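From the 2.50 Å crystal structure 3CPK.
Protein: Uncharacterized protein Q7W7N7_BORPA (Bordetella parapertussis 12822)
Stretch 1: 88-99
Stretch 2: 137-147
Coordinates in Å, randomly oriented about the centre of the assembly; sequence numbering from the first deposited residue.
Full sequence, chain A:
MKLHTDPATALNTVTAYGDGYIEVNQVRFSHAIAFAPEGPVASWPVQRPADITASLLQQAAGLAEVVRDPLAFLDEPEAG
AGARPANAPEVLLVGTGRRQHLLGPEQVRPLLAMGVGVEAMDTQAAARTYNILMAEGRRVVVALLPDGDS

Stretch 1 (88-99) APEVLLVGTGRR
Stretch 2, residues 137-147: GRRVVVALLPD

The two stretches pair as neighbouring parallel β-strands, with axes 14° apart and 4.5 Å at closest approach. Val 91 CA lies 5.1 Å from Val 140 CA, Leu 92 CA 5.0 Å from Val 141 CA, Leu 93 CA 4.6 Å from Val 142 CA, Val 94 CA 4.8 Å from Ala 143 CA and Gly 95 CA 4.3 Å from Leu 144 CA. Phi runs from -86° to -134° and psi from 107° to 149°. Odd-numbered residues supply the ladder: Val 141 N donates to Val 91 O (3.1 Å), Leu 93 N to Val 141 O (2.9 Å), Ala 143 N to Leu 93 O (2.9 Å), Gly 95 N to Ala 143 O (2.6 Å) and Leu 145 N to Gly 95 O (2.9 Å). Before it, Arg 139 O accepts from Glu 90 N at 2.6 Å and, weakly, from Val 91 N at 3.5 Å. Beyond it, Gly 97 (phi 88°, psi -146°) brings its CA within 3.3 Å of Leu 145 O; its backbone angles by themselves call for glycine.

Side chains alternate between the sheet faces. Leu 93 (chi1 -89°, chi2 27°) shares a face with Val 140 and Val 142 (both p), its CD2 3.9 Å from Val 140 CG2 and its CB 3.8 Å from Val 142 CG2. On this face a CB on Gly 95 would clash with Leu 144 CD2. On the other, Leu 92 (chi1 t, chi2 p) places CD1 3.9 Å from CG1 of Val 141 (t). Pro 89 CB lies 4.0 Å from Val 141 CG2. These buried apolar groups pack by van der Waals contact, away from solvent. Before the paired strands, Glu 90 OE2 forms a salt bridge with Arg 138 NH1 (2.8 Å). The oxygen lies over the guanidinium face, so this contact rests on charge, with no N-H aimed at OE2.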

# COMPACT_ATOMS: atom_id res chain seq x y z
N ALA A 88 2.16 -14.37 -0.56
CA ALA A 88 3.58 -14.36 -0.21
C ALA A 88 4.05 -13.17 0.64
O ALA A 88 5.21 -13.14 1.06
CB ALA A 88 4.42 -14.45 -1.48
N PRO A 89 3.18 -12.17 0.88
CA PRO A 89 3.58 -11.02 1.70
C PRO A 89 2.94 -11.17 3.07
O PRO A 89 1.86 -11.75 3.20
CB PRO A 89 2.99 -9.82 0.93
CG PRO A 89 2.34 -10.42 -0.33
CD PRO A 89 1.99 -11.81 0.10
N GLU A 90 3.58 -10.64 4.10
CA GLU A 90 3.06 -10.72 5.46
C GLU A 90 1.80 -9.87 5.60
O GLU A 90 0.73 -10.37 5.95
CB GLU A 90 4.12 -10.21 6.44
CG GLU A 90 4.49 -11.14 7.58
CD GLU A 90 5.64 -10.58 8.41
OE1 GLU A 90 6.80 -10.61 7.94
OE2 GLU A 90 5.38 -10.11 9.54
N VAL A 91 1.93 -8.58 5.30
CA VAL A 91 0.84 -7.63 5.42
C VAL A 91 0.64 -6.75 4.19
O VAL A 91 1.61 -6.31 3.57
CB VAL A 91 1.12 -6.65 6.60
CG1 VAL A 91 -0.15 -5.95 7.03
CG2 VAL A 91 1.76 -7.40 7.75
N LEU A 92 -0.61 -6.50 3.84
CA LEU A 92 -0.92 -5.59 2.75
C LEU A 92 -1.55 -4.38 3.41
O LEU A 92 -2.67 -4.45 3.93
CB LEU A 92 -1.90 -6.16 1.73
CG LEU A 92 -2.43 -5.05 0.79
CD1 LEU A 92 -1.27 -4.28 0.15
CD2 LEU A 92 -3.32 -5.65 -0.29
N LEU A 93 -0.82 -3.28 3.42
CA LEU A 93 -1.29 -2.04 4.00
C LEU A 93 -2.08 -1.32 2.92
O LEU A 93 -1.66 -1.26 1.77
CB LEU A 93 -0.10 -1.17 4.41
CG LEU A 93 0.53 -1.26 5.80
CD1 LEU A 93 0.34 -2.64 6.40
CD2 LEU A 93 2.00 -0.90 5.68
N VAL A 94 -3.23 -0.78 3.30
CA VAL A 94 -4.04 -0.04 2.35
C VAL A 94 -4.36 1.36 2.87
O VAL A 94 -5.03 1.52 3.90
CB VAL A 94 -5.34 -0.80 2.03
CG1 VAL A 94 -6.13 -0.05 0.95
CG2 VAL A 94 -5.01 -2.21 1.58
N GLY A 95 -3.84 2.36 2.16
CA GLY A 95 -4.08 3.76 2.52
C GLY A 95 -5.31 4.23 1.79
O GLY A 95 -5.29 4.44 0.59
N THR A 96 -6.40 4.39 2.53
CA THR A 96 -7.67 4.81 1.97
C THR A 96 -7.84 6.32 1.91
O THR A 96 -8.95 6.84 1.98
CB THR A 96 -8.84 4.17 2.76
OG1 THR A 96 -8.79 4.58 4.14
CG2 THR A 96 -8.72 2.66 2.68
N GLY A 97 -6.72 7.01 1.78
CA GLY A 97 -6.79 8.46 1.71
C GLY A 97 -6.74 9.20 3.03
O GLY A 97 -6.10 8.79 4.00
N ARG A 98 -7.47 10.30 3.06
CA ARG A 98 -7.50 11.20 4.21
C ARG A 98 -7.97 10.60 5.53
O ARG A 98 -7.53 11.03 6.60
CB ARG A 98 -8.35 12.38 3.83
CG ARG A 98 -8.43 13.53 4.80
CD ARG A 98 -9.58 14.35 4.28
NE ARG A 98 -10.37 13.45 3.42
CZ ARG A 98 -11.35 13.83 2.61
NH1 ARG A 98 -11.69 15.11 2.54
NH2 ARG A 98 -11.96 12.93 1.86
N ARG A 99 -8.87 9.63 5.46
CA ARG A 99 -9.35 8.99 6.67
C ARG A 99 -9.45 7.51 6.41
O ARG A 99 -9.39 7.06 5.27
CB ARG A 99 -10.71 9.55 7.09
CG ARG A 99 -10.62 10.60 8.16
CD ARG A 99 -11.98 11.16 8.54
NE ARG A 99 -12.60 11.84 7.41
CZ ARG A 99 -13.63 11.35 6.72
NH1 ARG A 99 -14.16 10.18 7.05
NH2 ARG A 99 -14.13 12.04 5.70
N GLY A 137 12.46 -5.17 8.37
CA GLY A 137 12.52 -6.25 7.40
C GLY A 137 11.37 -7.23 7.26
O GLY A 137 11.60 -8.42 7.09
N ARG A 138 10.13 -6.75 7.34
CA ARG A 138 8.99 -7.64 7.18
C ARG A 138 8.61 -7.67 5.70
O ARG A 138 8.94 -6.74 4.96
CB ARG A 138 7.80 -7.14 8.00
CG ARG A 138 7.89 -7.39 9.50
CD ARG A 138 6.91 -6.48 10.24
NE ARG A 138 6.16 -7.17 11.30
CZ ARG A 138 4.94 -7.69 11.15
NH1 ARG A 138 4.31 -7.60 9.99
NH2 ARG A 138 4.34 -8.29 12.17
N ARG A 139 7.93 -8.73 5.26
CA ARG A 139 7.51 -8.82 3.86
C ARG A 139 6.20 -8.04 3.73
O ARG A 139 5.11 -8.57 3.92
CB ARG A 139 7.30 -10.29 3.46
N VAL A 140 6.32 -6.76 3.36
CA VAL A 140 5.17 -5.88 3.28
C VAL A 140 4.93 -5.19 1.93
O VAL A 140 5.87 -4.83 1.23
CB VAL A 140 5.32 -4.78 4.35
CG1 VAL A 140 6.54 -3.92 4.03
CG2 VAL A 140 4.05 -3.94 4.44
N VAL A 141 3.66 -5.03 1.57
CA VAL A 141 3.28 -4.32 0.34
C VAL A 141 2.36 -3.21 0.81
O VAL A 141 1.65 -3.36 1.81
CB VAL A 141 2.45 -5.18 -0.66
CG1 VAL A 141 2.08 -4.33 -1.86
CG2 VAL A 141 3.24 -6.38 -1.12
N VAL A 142 2.36 -2.09 0.12
CA VAL A 142 1.48 -1.00 0.48
C VAL A 142 0.79 -0.42 -0.76
O VAL A 142 1.39 -0.27 -1.82
CB VAL A 142 2.23 0.13 1.22
CG1 VAL A 142 3.23 0.81 0.29
CG2 VAL A 142 1.23 1.15 1.77
N ALA A 143 -0.50 -0.13 -0.59
CA ALA A 143 -1.34 0.46 -1.63
C ALA A 143 -1.84 1.76 -1.01
O ALA A 143 -2.39 1.75 0.10
CB ALA A 143 -2.50 -0.46 -1.94
N LEU A 144 -1.67 2.88 -1.72
CA LEU A 144 -2.06 4.20 -1.22
C LEU A 144 -2.83 5.09 -2.18
O LEU A 144 -2.42 5.28 -3.33
CB LEU A 144 -0.82 4.98 -0.81
CG LEU A 144 0.27 4.33 0.06
CD1 LEU A 144 1.61 4.95 -0.32
CD2 LEU A 144 -0.04 4.51 1.54
N LEU A 145 -3.94 5.65 -1.69
CA LEU A 145 -4.76 6.60 -2.43
C LEU A 145 -4.31 7.92 -1.82
O LEU A 145 -4.45 8.13 -0.63
CB LEU A 145 -6.25 6.37 -2.13
CG LEU A 145 -6.87 5.01 -2.49
CD1 LEU A 145 -8.10 4.77 -1.62
CD2 LEU A 145 -7.23 4.97 -3.98
N PRO A 146 -3.78 8.84 -2.64
CA PRO A 146 -3.31 10.12 -2.10
C PRO A 146 -4.41 11.10 -1.70
O PRO A 146 -5.59 10.78 -1.80
CB PRO A 146 -2.44 10.66 -3.22
CG PRO A 146 -3.23 10.24 -4.45
CD PRO A 146 -3.84 8.88 -4.11
N ASP A 147 -4.00 12.28 -1.24
CA ASP A 147 -4.96 13.29 -0.82
C ASP A 147 -5.90 12.63 0.17
O ASP A 147 -5.41 11.74 0.91
CB ASP A 147 -5.75 13.81 -2.02